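Local coordinates for cell division control protein 45 cdc45 putative (Entamoeba histolytica, PDB 6CC2) that probably serves in DNA replication as the Cdc45 subunit of the Cdc45-MCM-GINS replicative helicase, at residues 39-44 / 184-189; 35-40 / 383-388; 80-85 / 103-108. One frame throughout, in Å; residues are numbered along the deposited sequence.

Interaction 1. Residues 39-44 / 184-189. With EDO (1,2-ethanediol), chain J.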
ATOM      1  N   TYR A  39      14.024  -2.140  -0.880  1.00 18.43           N
ATOM      2  CA  TYR A  39      15.029  -2.561   0.083  1.00 19.70           C
ATOM      3  C   TYR A  39      15.555  -3.959  -0.233  1.00 17.96           C
ATOM      4  O   TYR A  39      16.759  -4.205  -0.185  1.00 20.34           O
ATOM      5  CB  TYR A  39      14.451  -2.551   1.495  1.00 17.26           C
ATOM      6  CG  TYR A  39      15.465  -2.938   2.534  1.00 18.78           C
ATOM      7  CD1 TYR A  39      15.659  -4.281   2.874  1.00 20.68           C
ATOM      8  CD2 TYR A  39      16.266  -1.999   3.144  1.00 22.52           C
ATOM      9  CE1 TYR A  39      16.598  -4.657   3.792  1.00 21.21           C
ATOM     10  CE2 TYR A  39      17.204  -2.369   4.066  1.00 23.80           C
ATOM     11  CZ  TYR A  39      17.378  -3.699   4.384  1.00 23.29           C
ATOM     12  OH  TYR A  39      18.335  -4.082   5.317  1.00 25.21           O
ATOM     13  N   LYS A  40      14.650  -4.904  -0.503  1.00 19.38           N
ATOM     14  CA  LYS A  40      15.054  -6.289  -0.756  1.00 17.44           C
ATOM     15  C   LYS A  40      16.003  -6.377  -1.945  1.00 18.86           C
ATOM     16  O   LYS A  40      17.067  -7.018  -1.865  1.00 20.25           O
ATOM     17  CB  LYS A  40      13.792  -7.148  -0.997  1.00 19.10           C
ATOM     18  CG  LYS A  40      14.048  -8.601  -1.376  1.00 21.05           C
ATOM     19  CD  LYS A  40      14.782  -9.337  -0.291  1.00 22.01           C
ATOM     20  CE  LYS A  40      14.949 -10.807  -0.623  1.00 25.58           C
ATOM     21  NZ  LYS A  40      15.687 -11.537   0.470  1.00 26.03           N
ATOM     22  N   ILE A  41      15.649  -5.713  -3.047  1.00 19.32           N
ATOM     23  CA  ILE A  41      16.460  -5.803  -4.261  1.00 20.50           C
ATOM     24  C   ILE A  41      17.830  -5.164  -4.047  1.00 22.24           C
ATOM     25  O   ILE A  41      18.865  -5.719  -4.435  1.00 23.41           O
ATOM     26  CB  ILE A  41      15.694  -5.164  -5.443  1.00 20.55           C
ATOM     27  CG1 ILE A  41      14.488  -6.036  -5.786  1.00 20.58           C
ATOM     28  CG2 ILE A  41      16.599  -5.015  -6.651  1.00 22.85           C
ATOM     29  CD1 ILE A  41      13.590  -5.474  -6.899  1.00 19.95           C
ATOM     30  N   LEU A  42      17.858  -3.969  -3.439  1.00 20.05           N
ATOM     31  CA  LEU A  42      19.136  -3.374  -3.078  1.00 20.01           C
ATOM     32  C   LEU A  42      19.916  -4.284  -2.142  1.00 20.82           C
ATOM     33  O   LEU A  42      21.145  -4.443  -2.277  1.00 22.83           O
ATOM     34  CB  LEU A  42      18.934  -2.010  -2.439  1.00 20.00           C
ATOM     35  CG  LEU A  42      18.308  -0.949  -3.351  1.00 22.04           C
ATOM     36  CD1 LEU A  42      17.907   0.258  -2.496  1.00 22.61           C
ATOM     37  CD2 LEU A  42      19.232  -0.541  -4.474  1.00 26.63           C
ATOM     38  N   SER A  43      19.237  -4.874  -1.159  1.00 23.87           N
ATOM     39  CA  SER A  43      19.958  -5.672  -0.177  1.00 25.84           C
ATOM     40  C   SER A  43      20.573  -6.912  -0.802  1.00 25.63           C
ATOM     41  O   SER A  43      21.618  -7.379  -0.347  1.00 27.42           O
ATOM     42  CB  SER A  43      19.035  -6.049   0.978  1.00 27.00           C
ATOM     43  OG  SER A  43      18.084  -7.013   0.551  1.00 31.31           O
HETATM   44  N   MSE A  44      19.964  -7.458  -1.843  1.00 25.70           N
HETATM   45  CA  MSE A  44      20.519  -8.620  -2.525  1.00 27.99           C
HETATM   46  C   MSE A  44      21.856  -8.295  -3.188  1.00 29.79           C
HETATM   47  O   MSE A  44      22.791  -9.089  -3.136  1.00 30.41           O
HETATM   48  CB  MSE A  44      19.541  -9.150  -3.573  1.00 27.07           C
HETATM   49  CG  MSE A  44      18.283  -9.713  -2.968  1.00 28.53           C
HETATM   50 SE   MSE A  44      16.876  -9.894  -4.293  1.00 31.13          SE
HETATM   51  CE  MSE A  44      17.566 -11.450  -5.281  1.00 27.85           C
ATOM     52  N   ARG A 184      10.930  -1.096  -8.933  1.00 18.24           N
ATOM     53  CA  ARG A 184      11.324  -1.108 -10.331  1.00 20.77           C
ATOM     54  C   ARG A 184      12.641  -0.361 -10.540  1.00 21.76           C
ATOM     55  O   ARG A 184      13.477  -0.772 -11.355  1.00 22.46           O
ATOM     56  CB  ARG A 184      10.207  -0.489 -11.177  1.00 19.97           C
ATOM     57  CG  ARG A 184      10.568  -0.215 -12.583  1.00 22.31           C
ATOM     58  CD  ARG A 184      10.770  -1.495 -13.396  1.00 32.07           C
ATOM     59  NE  ARG A 184      10.837  -1.190 -14.824  1.00 35.84           N
ATOM     60  CZ  ARG A 184       9.785  -1.185 -15.640  1.00 35.29           C
ATOM     61  NH1 ARG A 184       8.578  -1.495 -15.185  1.00 34.09           N
ATOM     62  NH2 ARG A 184       9.944  -0.885 -16.916  1.00 33.45           N
ATOM     63  N   VAL A 185      12.846   0.737  -9.805  1.00 20.31           N
ATOM     64  CA  VAL A 185      14.102   1.471  -9.907  1.00 21.88           C
ATOM     65  C   VAL A 185      15.259   0.612  -9.410  1.00 22.26           C
ATOM     66  O   VAL A 185      16.342   0.603 -10.008  1.00 21.90           O
ATOM     67  CB  VAL A 185      14.018   2.799  -9.137  1.00 25.00           C
ATOM     68  CG1 VAL A 185      15.400   3.485  -9.112  1.00 27.43           C
ATOM     69  CG2 VAL A 185      12.998   3.721  -9.759  1.00 25.33           C
ATOM     70  N   ALA A 186      15.061  -0.104  -8.298  1.00 21.83           N
ATOM     71  CA  ALA A 186      16.121  -0.981  -7.800  1.00 20.20           C
ATOM     72  C   ALA A 186      16.453  -2.057  -8.829  1.00 19.69           C
ATOM     73  O   ALA A 186      17.640  -2.357  -9.073  1.00 19.96           O
ATOM     74  CB  ALA A 186      15.717  -1.611  -6.472  1.00 17.52           C
ATOM     75  N   LEU A 187      15.427  -2.628  -9.457  1.00 19.53           N
ATOM     76  CA  LEU A 187      15.625  -3.589 -10.542  1.00 20.26           C
ATOM     77  C   LEU A 187      16.389  -2.959 -11.694  1.00 20.78           C
ATOM     78  O   LEU A 187      17.270  -3.597 -12.294  1.00 22.22           O
ATOM     79  CB  LEU A 187      14.278  -4.119 -11.038  1.00 20.14           C
ATOM     80  CG  LEU A 187      14.329  -5.043 -12.254  1.00 24.70           C
ATOM     81  CD1 LEU A 187      15.050  -6.367 -11.944  1.00 29.42           C
ATOM     82  CD2 LEU A 187      12.886  -5.309 -12.741  1.00 25.97           C
ATOM     83  N   ALA A 188      16.099  -1.686 -11.993  1.00 21.79           N
ATOM     84  CA  ALA A 188      16.812  -1.004 -13.074  1.00 23.64           C
ATOM     85  C   ALA A 188      18.293  -0.832 -12.754  1.00 22.48           C
ATOM     86  O   ALA A 188      19.131  -0.940 -13.648  1.00 24.58           O
ATOM     87  CB  ALA A 188      16.167   0.355 -13.352  1.00 24.87           C
ATOM     88  N   ILE A 189      18.633  -0.547 -11.493  1.00 20.91           N
ATOM     89  CA  ILE A 189      20.037  -0.476 -11.091  1.00 24.17           C
ATOM     90  C   ILE A 189      20.712  -1.819 -11.317  1.00 21.57           C
ATOM     91  O   ILE A 189      21.806  -1.894 -11.872  1.00 23.54           O
ATOM     92  CB  ILE A 189      20.161  -0.031  -9.619  1.00 23.96           C
ATOM     93  CG1 ILE A 189      19.626   1.401  -9.453  1.00 25.05           C
ATOM     94  CG2 ILE A 189      21.599  -0.156  -9.154  1.00 25.88           C
ATOM     95  CD1 ILE A 189      19.463   1.827  -8.001  1.00 24.78           C
TER
HETATM   96  C1  EDO J 609      18.593  -7.797   5.328  1.00 47.90           C
HETATM   97  O1  EDO J 609      19.117  -6.478   5.536  1.00 38.63           O
HETATM   98  C2  EDO J 609      19.203  -8.382   4.064  1.00 59.98           C
HETATM   99  O2  EDO J 609      20.634  -8.340   4.157  1.00 61.43           O
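I41 and A186 bring two nearly parallel helices close: their CA atoms are 6.0 Å apart, and the short axes, at 20° to each other, approach to 8.6 Å. A186 offers just one methyl to the seam, consistent with the short approach. I41 reaches it with its gamma branch; CG2, anti to the backbone N, comes within 3.5 Å of A186 CB, while CD1 makes a longer contact with L187 CB. L42 meets the same methyl with its branch carbon CG, 4.1 Å from A186 CB, and its CD2 extends to I189 CD1 at 4.3 Å. A186 CB is thus shared by two consecutive residues of helix 33-48. Away from this seam, S43 OG donates to K40 O at 2.6 Å, tilted from the carbonyl plane and on the same face as the M44 amide. Y39 OH shares a 2.5 Å hydrogen bond with O1 of an ethanediol. This O1 lies at the ring edge near its plane; the diol also bonds to E47 and H53. S43 OG is therefore satisfied within its own helix and Y39 OH by the diol, while the contact between the two segments rests on buried aliphatic carbons without a hydrogen bond between them.

Interaction 2. Residues 35-40 / 383-388. With EDO (1,2-ethanediol), chain J.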
ATOM      1  N   ALA A  35       8.152  -0.238  -1.073  1.00 16.57           N
ATOM      2  CA  ALA A  35       9.379   0.157  -0.399  1.00 16.23           C
ATOM      3  C   ALA A  35      10.144  -1.054   0.123  1.00 16.35           C
ATOM      4  O   ALA A  35      11.373  -1.093   0.016  1.00 18.36           O
ATOM      5  CB  ALA A  35       9.077   1.128   0.743  1.00 16.92           C
ATOM      6  N   ILE A  36       9.445  -2.055   0.661  1.00 14.81           N
ATOM      7  CA  ILE A  36      10.131  -3.269   1.118  1.00 14.42           C
ATOM      8  C   ILE A  36      10.791  -3.967  -0.064  1.00 16.65           C
ATOM      9  O   ILE A  36      11.926  -4.464   0.027  1.00 17.63           O
ATOM     10  CB  ILE A  36       9.177  -4.214   1.852  1.00 17.76           C
ATOM     11  CG1 ILE A  36       8.524  -3.509   3.053  1.00 20.40           C
ATOM     12  CG2 ILE A  36       9.935  -5.471   2.356  1.00 17.64           C
ATOM     13  CD1 ILE A  36       7.610  -4.403   3.878  1.00 22.27           C
ATOM     14  N   VAL A  37      10.081  -4.026  -1.195  1.00 16.37           N
ATOM     15  CA  VAL A  37      10.653  -4.623  -2.407  1.00 17.74           C
ATOM     16  C   VAL A  37      11.944  -3.916  -2.791  1.00 16.92           C
ATOM     17  O   VAL A  37      12.944  -4.548  -3.142  1.00 16.77           O
ATOM     18  CB  VAL A  37       9.629  -4.571  -3.555  1.00 18.32           C
ATOM     19  CG1 VAL A  37      10.284  -4.845  -4.897  1.00 18.04           C
ATOM     20  CG2 VAL A  37       8.465  -5.540  -3.275  1.00 20.29           C
ATOM     21  N   CYS A  38      11.936  -2.573  -2.770  1.00 17.70           N
ATOM     22  CA  CYS A  38      13.133  -1.824  -3.124  1.00 18.26           C
ATOM     23  C   CYS A  38      14.281  -2.172  -2.187  1.00 19.22           C
ATOM     24  O   CYS A  38      15.383  -2.517  -2.633  1.00 21.20           O
ATOM     25  CB  CYS A  38      12.811  -0.327  -3.109  1.00 20.50           C
ATOM     26  SG  CYS A  38      14.194   0.756  -3.547  1.00 20.17           S
ATOM     27  N   TYR A  39      14.024  -2.140  -0.880  1.00 18.43           N
ATOM     28  CA  TYR A  39      15.029  -2.561   0.083  1.00 19.70           C
ATOM     29  C   TYR A  39      15.555  -3.959  -0.233  1.00 17.96           C
ATOM     30  O   TYR A  39      16.759  -4.205  -0.185  1.00 20.34           O
ATOM     31  CB  TYR A  39      14.451  -2.551   1.495  1.00 17.26           C
ATOM     32  CG  TYR A  39      15.465  -2.938   2.534  1.00 18.78           C
ATOM     33  CD1 TYR A  39      15.659  -4.281   2.874  1.00 20.68           C
ATOM     34  CD2 TYR A  39      16.266  -1.999   3.144  1.00 22.52           C
ATOM     35  CE1 TYR A  39      16.598  -4.657   3.792  1.00 21.21           C
ATOM     36  CE2 TYR A  39      17.204  -2.369   4.066  1.00 23.80           C
ATOM     37  CZ  TYR A  39      17.378  -3.699   4.384  1.00 23.29           C
ATOM     38  OH  TYR A  39      18.335  -4.082   5.317  1.00 25.21           O
ATOM     39  N   LYS A  40      14.650  -4.904  -0.503  1.00 19.38           N
ATOM     40  CA  LYS A  40      15.054  -6.289  -0.756  1.00 17.44           C
ATOM     41  C   LYS A  40      16.003  -6.377  -1.945  1.00 18.86           C
ATOM     42  O   LYS A  40      17.067  -7.018  -1.865  1.00 20.25           O
ATOM     43  CB  LYS A  40      13.792  -7.148  -0.997  1.00 19.10           C
ATOM     44  CG  LYS A  40      14.048  -8.601  -1.376  1.00 21.05           C
ATOM     45  CD  LYS A  40      14.782  -9.337  -0.291  1.00 22.01           C
ATOM     46  CE  LYS A  40      14.949 -10.807  -0.623  1.00 25.58           C
ATOM     47  NZ  LYS A  40      15.687 -11.537   0.470  1.00 26.03           N
ATOM     48  N   LYS A 383      10.547 -10.697   5.650  1.00 22.60           N
ATOM     49  CA  LYS A 383      10.657 -12.141   5.770  1.00 22.84           C
ATOM     50  C   LYS A 383       9.654 -12.845   4.865  1.00 22.58           C
ATOM     51  O   LYS A 383      10.009 -13.812   4.178  1.00 23.41           O
ATOM     52  CB  LYS A 383      10.439 -12.555   7.226  1.00 29.99           C
ATOM     53  CG  LYS A 383      10.440 -14.045   7.493  1.00 55.74           C
ATOM     54  CD  LYS A 383      10.012 -14.339   8.932  1.00 75.97           C
ATOM     55  CE  LYS A 383      10.100 -15.821   9.261  1.00 84.76           C
ATOM     56  NZ  LYS A 383      11.507 -16.311   9.243  1.00 86.81           N
ATOM     57  N   LEU A 384       8.407 -12.368   4.829  1.00 21.87           N
ATOM     58  CA  LEU A 384       7.421 -12.997   3.946  1.00 21.33           C
ATOM     59  C   LEU A 384       7.790 -12.780   2.480  1.00 20.67           C
ATOM     60  O   LEU A 384       7.754 -13.720   1.671  1.00 21.48           O
ATOM     61  CB  LEU A 384       6.013 -12.498   4.247  1.00 19.46           C
ATOM     62  CG  LEU A 384       4.921 -13.116   3.374  1.00 18.18           C
ATOM     63  CD1 LEU A 384       5.005 -14.640   3.386  1.00 21.14           C
ATOM     64  CD2 LEU A 384       3.502 -12.648   3.805  1.00 18.75           C
ATOM     65  N   LEU A 385       8.138 -11.547   2.112  1.00 20.95           N
ATOM     66  CA  LEU A 385       8.566 -11.269   0.745  1.00 20.51           C
ATOM     67  C   LEU A 385       9.675 -12.221   0.324  1.00 21.54           C
ATOM     68  O   LEU A 385       9.690 -12.721  -0.813  1.00 19.71           O
ATOM     69  CB  LEU A 385       9.037  -9.814   0.636  1.00 19.67           C
ATOM     70  CG  LEU A 385       9.535  -9.359  -0.725  1.00 22.72           C
ATOM     71  CD1 LEU A 385       8.386  -9.286  -1.729  1.00 23.91           C
ATOM     72  CD2 LEU A 385      10.205  -7.996  -0.558  1.00 22.71           C
ATOM     73  N   SER A 386      10.605 -12.506   1.237  1.00 22.50           N
ATOM     74  CA  SER A 386      11.759 -13.320   0.931  1.00 21.91           C
ATOM     75  C   SER A 386      11.455 -14.809   0.898  1.00 21.73           C
ATOM     76  O   SER A 386      12.363 -15.596   0.583  1.00 22.66           O
ATOM     77  CB  SER A 386      12.873 -13.069   1.968  1.00 23.43           C
ATOM     78  OG  SER A 386      13.291 -11.707   1.972  1.00 25.16           O
ATOM     79  N   SER A 387      10.236 -15.217   1.207  1.00 23.90           N
ATOM     80  CA  SER A 387       9.935 -16.635   1.292  1.00 26.35           C
ATOM     81  C   SER A 387      10.180 -17.336  -0.038  1.00 26.08           C
ATOM     82  O   SER A 387       9.833 -16.820  -1.108  1.00 27.11           O
ATOM     83  CB  SER A 387       8.475 -16.856   1.714  1.00 26.35           C
ATOM     84  OG  SER A 387       8.256 -18.260   1.839  1.00 27.60           O
ATOM     85  N   THR A 388      10.762 -18.529   0.050  1.00 26.85           N
ATOM     86  CA  THR A 388      10.902 -19.434  -1.082  1.00 25.14           C
ATOM     87  C   THR A 388       9.900 -20.572  -1.028  1.00 28.02           C
ATOM     88  O   THR A 388       9.978 -21.478  -1.849  1.00 26.87           O
ATOM     89  CB  THR A 388      12.323 -19.994  -1.144  1.00 28.91           C
ATOM     90  OG1 THR A 388      12.574 -20.747   0.039  1.00 32.11           O
ATOM     91  CG2 THR A 388      13.340 -18.855  -1.261  1.00 32.72           C
TER
HETATM   92  C1  EDO J 609      18.593  -7.797   5.328  1.00 47.90           C
HETATM   93  O1  EDO J 609      19.117  -6.478   5.536  1.00 38.63           O
HETATM   94  C2  EDO J 609      19.203  -8.382   4.064  1.00 59.98           C
HETATM   95  O2  EDO J 609      20.634  -8.340   4.157  1.00 61.43           O
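In L385, CG lies anti to the backbone N (chi1 179°) and chi2 (69°) places CD1, so that both methyl groups face helix 33-48; in K40, CG is likewise anti to the backbone N and a bend at chi2 (62°) turns CD. The extended outer bonds of K40 then carry NZ to S386. CD2 of L385 does most of the touching. It lies 3.7 Å from K40 CB and 3.9 Å from I36 CG2, two groups one helical turn apart, and it also sits 3.9 Å from V37 CA, against the backbone between them. The leucine slides past I36 and K40 in the opposite direction to each, whereas V37 meets it at about a right angle, its CG2 4.1 Å from L385 CD1. Y203, I206 and I361, from two further helices, also pack on L385, so the leucine is buried among several elements.

Where this apolar patch gives way to more exposed surface, K40 NZ donates to S386 OG at 2.8 Å. The hydroxyl is bonded to F382 O as well; a carbonyl can only accept, which implies that S386 OG receives one proton and gives another, and its rotation is fixed from two directions. The side chain of K40 also touches F382 and Y203. What results is interior packing between distant parts of the chain: a sheet-flanking helix of the N-terminal alpha/beta fold takes up the C-terminal end of helix 374-385, with one leucine set between side chains a turn apart and a lysine reaching over to S386.

Interaction 3. Residues 80-85 / 103-108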
ATOM      1  N   VAL A  80      23.149   7.113   2.976  1.00 23.49           N
ATOM      2  CA  VAL A  80      21.755   6.852   3.332  1.00 26.45           C
ATOM      3  C   VAL A  80      20.930   6.803   2.055  1.00 26.01           C
ATOM      4  O   VAL A  80      21.166   7.570   1.112  1.00 23.47           O
ATOM      5  CB  VAL A  80      21.184   7.907   4.305  1.00 26.52           C
ATOM      6  CG1 VAL A  80      21.994   7.911   5.571  1.00 23.01           C
ATOM      7  CG2 VAL A  80      21.146   9.285   3.655  1.00 30.44           C
ATOM      8  N   PHE A  81      19.972   5.881   2.032  1.00 23.84           N
ATOM      9  CA  PHE A  81      18.930   5.816   1.020  1.00 22.47           C
ATOM     10  C   PHE A  81      17.600   6.101   1.702  1.00 22.02           C
ATOM     11  O   PHE A  81      17.313   5.519   2.749  1.00 24.10           O
ATOM     12  CB  PHE A  81      18.865   4.428   0.378  1.00 21.74           C
ATOM     13  CG  PHE A  81      19.961   4.156  -0.573  1.00 21.30           C
ATOM     14  CD1 PHE A  81      21.203   3.726  -0.120  1.00 24.65           C
ATOM     15  CD2 PHE A  81      19.765   4.310  -1.944  1.00 21.46           C
ATOM     16  CE1 PHE A  81      22.218   3.446  -1.016  1.00 25.44           C
ATOM     17  CE2 PHE A  81      20.793   4.034  -2.833  1.00 21.85           C
ATOM     18  CZ  PHE A  81      22.014   3.618  -2.366  1.00 25.39           C
ATOM     19  N   PHE A  82      16.810   6.993   1.117  1.00 18.36           N
ATOM     20  CA  PHE A  82      15.436   7.240   1.526  1.00 20.81           C
ATOM     21  C   PHE A  82      14.539   6.586   0.485  1.00 21.06           C
ATOM     22  O   PHE A  82      14.625   6.913  -0.713  1.00 19.49           O
ATOM     23  CB  PHE A  82      15.162   8.738   1.629  1.00 21.19           C
ATOM     24  CG  PHE A  82      16.032   9.457   2.637  1.00 25.23           C
ATOM     25  CD1 PHE A  82      16.377   8.857   3.839  1.00 30.81           C
ATOM     26  CD2 PHE A  82      16.508  10.719   2.372  1.00 28.73           C
ATOM     27  CE1 PHE A  82      17.171   9.516   4.769  1.00 31.63           C
ATOM     28  CE2 PHE A  82      17.301  11.391   3.300  1.00 26.52           C
ATOM     29  CZ  PHE A  82      17.633  10.782   4.506  1.00 25.45           C
ATOM     30  N   ILE A  83      13.712   5.636   0.929  1.00 18.78           N
ATOM     31  CA  ILE A  83      12.906   4.812   0.023  1.00 17.79           C
ATOM     32  C   ILE A  83      11.427   5.168   0.167  1.00 19.86           C
ATOM     33  O   ILE A  83      10.833   4.992   1.238  1.00 20.14           O
ATOM     34  CB  ILE A  83      13.152   3.317   0.287  1.00 18.25           C
ATOM     35  CG1 ILE A  83      14.628   2.983   0.047  1.00 21.64           C
ATOM     36  CG2 ILE A  83      12.244   2.457  -0.585  1.00 19.03           C
ATOM     37  CD1 ILE A  83      15.009   1.552   0.400  1.00 27.72           C
ATOM     38  N   ASP A  84      10.848   5.633  -0.948  1.00 19.73           N
ATOM     39  CA  ASP A  84       9.421   5.996  -1.090  1.00 20.42           C
ATOM     40  C   ASP A  84       9.033   7.137  -0.161  1.00 22.37           C
ATOM     41  O   ASP A  84       7.880   7.303   0.199  1.00 22.17           O
ATOM     42  CB  ASP A  84       8.489   4.793  -0.920  1.00 20.85           C
ATOM     43  CG  ASP A  84       7.393   4.734  -2.014  1.00 28.93           C
ATOM     44  OD1 ASP A  84       7.420   5.570  -2.948  1.00 26.97           O
ATOM     45  OD2 ASP A  84       6.508   3.845  -1.951  1.00 30.16           O
ATOM     46  N   CYS A  85      10.009   7.960   0.211  1.00 19.78           N
ATOM     47  CA  CYS A  85       9.773   9.199   0.927  1.00 21.78           C
ATOM     48  C   CYS A  85      10.924  10.151   0.619  1.00 21.41           C
ATOM     49  O   CYS A  85      11.925   9.758   0.011  1.00 21.95           O
ATOM     50  CB  CYS A  85       9.659   8.968   2.435  1.00 22.43           C
ATOM     51  SG  CYS A  85      11.142   8.262   3.209  1.00 22.22           S
ATOM     52  N   VAL A 103      23.722  11.001   0.142  1.00 27.45           N
ATOM     53  CA  VAL A 103      22.282  10.948   0.332  1.00 27.37           C
ATOM     54  C   VAL A 103      21.643  10.602  -1.003  1.00 26.25           C
ATOM     55  O   VAL A 103      21.773  11.357  -1.973  1.00 27.30           O
ATOM     56  CB  VAL A 103      21.726  12.273   0.881  1.00 30.22           C
ATOM     57  CG1 VAL A 103      20.200  12.216   0.940  1.00 29.89           C
ATOM     58  CG2 VAL A 103      22.328  12.571   2.252  1.00 35.62           C
ATOM     59  N   TYR A 104      20.945   9.465  -1.044  1.00 22.56           N
ATOM     60  CA  TYR A 104      20.235   9.025  -2.234  1.00 21.56           C
ATOM     61  C   TYR A 104      18.768   8.852  -1.906  1.00 19.55           C
ATOM     62  O   TYR A 104      18.398   8.430  -0.800  1.00 21.78           O
ATOM     63  CB  TYR A 104      20.820   7.717  -2.790  1.00 23.27           C
ATOM     64  CG  TYR A 104      22.244   7.885  -3.258  1.00 22.66           C
ATOM     65  CD1 TYR A 104      22.523   8.621  -4.404  1.00 24.38           C
ATOM     66  CD2 TYR A 104      23.302   7.328  -2.562  1.00 25.76           C
ATOM     67  CE1 TYR A 104      23.836   8.806  -4.840  1.00 28.39           C
ATOM     68  CE2 TYR A 104      24.607   7.502  -2.992  1.00 27.16           C
ATOM     69  CZ  TYR A 104      24.867   8.237  -4.125  1.00 30.55           C
ATOM     70  OH  TYR A 104      26.162   8.425  -4.555  1.00 32.44           O
ATOM     71  N   ILE A 105      17.924   9.162  -2.880  1.00 19.96           N
ATOM     72  CA  ILE A 105      16.482   9.077  -2.720  1.00 20.48           C
ATOM     73  C   ILE A 105      15.901   8.267  -3.872  1.00 19.05           C
ATOM     74  O   ILE A 105      16.143   8.573  -5.044  1.00 19.55           O
ATOM     75  CB  ILE A 105      15.842  10.477  -2.657  1.00 20.88           C
ATOM     76  CG1 ILE A 105      16.373  11.235  -1.440  1.00 23.45           C
ATOM     77  CG2 ILE A 105      14.317  10.354  -2.614  1.00 18.64           C
ATOM     78  CD1 ILE A 105      15.888  12.678  -1.366  1.00 25.27           C
ATOM     79  N   ILE A 106      15.132   7.230  -3.534  1.00 18.28           N
ATOM     80  CA  ILE A 106      14.377   6.448  -4.503  1.00 19.85           C
ATOM     81  C   ILE A 106      12.913   6.565  -4.067  1.00 17.75           C
ATOM     82  O   ILE A 106      12.484   5.893  -3.132  1.00 20.44           O
ATOM     83  CB  ILE A 106      14.814   4.991  -4.561  1.00 20.32           C
ATOM     84  CG1 ILE A 106      16.297   4.867  -4.858  1.00 22.46           C
ATOM     85  CG2 ILE A 106      14.022   4.235  -5.656  1.00 22.09           C
ATOM     86  CD1 ILE A 106      16.824   3.428  -4.801  1.00 24.64           C
ATOM     87  N   ASP A 107      12.156   7.420  -4.740  1.00 19.32           N
ATOM     88  CA  ASP A 107      10.807   7.786  -4.277  1.00 18.37           C
ATOM     89  C   ASP A 107       9.896   7.860  -5.493  1.00 22.54           C
ATOM     90  O   ASP A 107      10.268   8.424  -6.528  1.00 24.43           O
ATOM     91  CB  ASP A 107      10.863   9.133  -3.540  1.00 19.14           C
ATOM     92  CG  ASP A 107       9.568   9.505  -2.875  1.00 23.03           C
ATOM     93  OD1 ASP A 107       8.560   8.782  -3.063  1.00 23.81           O
ATOM     94  OD2 ASP A 107       9.535  10.538  -2.156  1.00 25.40           O
ATOM     95  N   SER A 108       8.702   7.295  -5.370  1.00 20.23           N
ATOM     96  CA  SER A 108       7.752   7.300  -6.475  1.00 19.19           C
ATOM     97  C   SER A 108       6.896   8.566  -6.546  1.00 20.97           C
ATOM     98  O   SER A 108       6.223   8.773  -7.561  1.00 19.74           O
ATOM     99  CB  SER A 108       6.821   6.079  -6.382  1.00 22.83           C
ATOM    100  OG  SER A 108       5.988   6.162  -5.228  1.00 22.91           O
TER
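D84 OD1 is gripped twice by S108: the hydroxyl OG donates at 2.8 Å to the syn lone pair, and the backbone N, at 3.2 Å, meets the oxygen nearly along its C-O axis. This clasp closes the C-terminal ends of two adjacent parallel strands in a beta-alpha-beta crossover, with helix 91-95 between them. D84 adopts a left-handed backbone conformation (phi 62°) directly after its strand; its N still gives the last rung of the ladder, 2.7 Å from I106 O and almost straight. D107, S108 and H109 probably correspond to the DHH motif of the related RecJ-like phosphoesterases. D107 has partners of its own: OD1 bonds to H109 ND1 and OD2 to the amide of G87, while D84 OD2 bonds to T32.

Below the loops, amides of F82 and D84 bond to strand 102-106, whereas F81 and I83 make backbone hydrogen bonds to Q26, Y28 and S30 on the other side, as befits an inner strand. On one face of the sheet V80 CG2 meets V103 CG2 at 3.8 Å, and I105 CG1 touches the edge of the F82 ring, 3.8 Å from CD2. On the other, F81 and Y104 cross obliquely with ring planes at 32°, and Y104 CD2 stands 3.9 Å above the F81 ring, displaced toward its rim.

Helix 33-48 ties the three contacts together, meeting helix 182-192, helix 374-385 and the sheet. Interactions 1 and 2 share this helix and have centres about 10 Å apart; A186 CB of the first lies 4.0 Å from C38 O, within the helical segment of the second. Interaction 3 supplies the sheet beneath: I83 CG2 packs 3.7 Å from A35 CA. Both helices of interaction 1 touch I106, with L42 CD1 4.1 Å from I106 CD1 and V185 CB 3.8 Å from I106 CG2. Along the sequence, 80-85 / 103-108 is nested within the loops closed by the other two. The ethanediol, probably from the crystallisation liquor, sits beside Y39, a residue common to interactions 1 and 2.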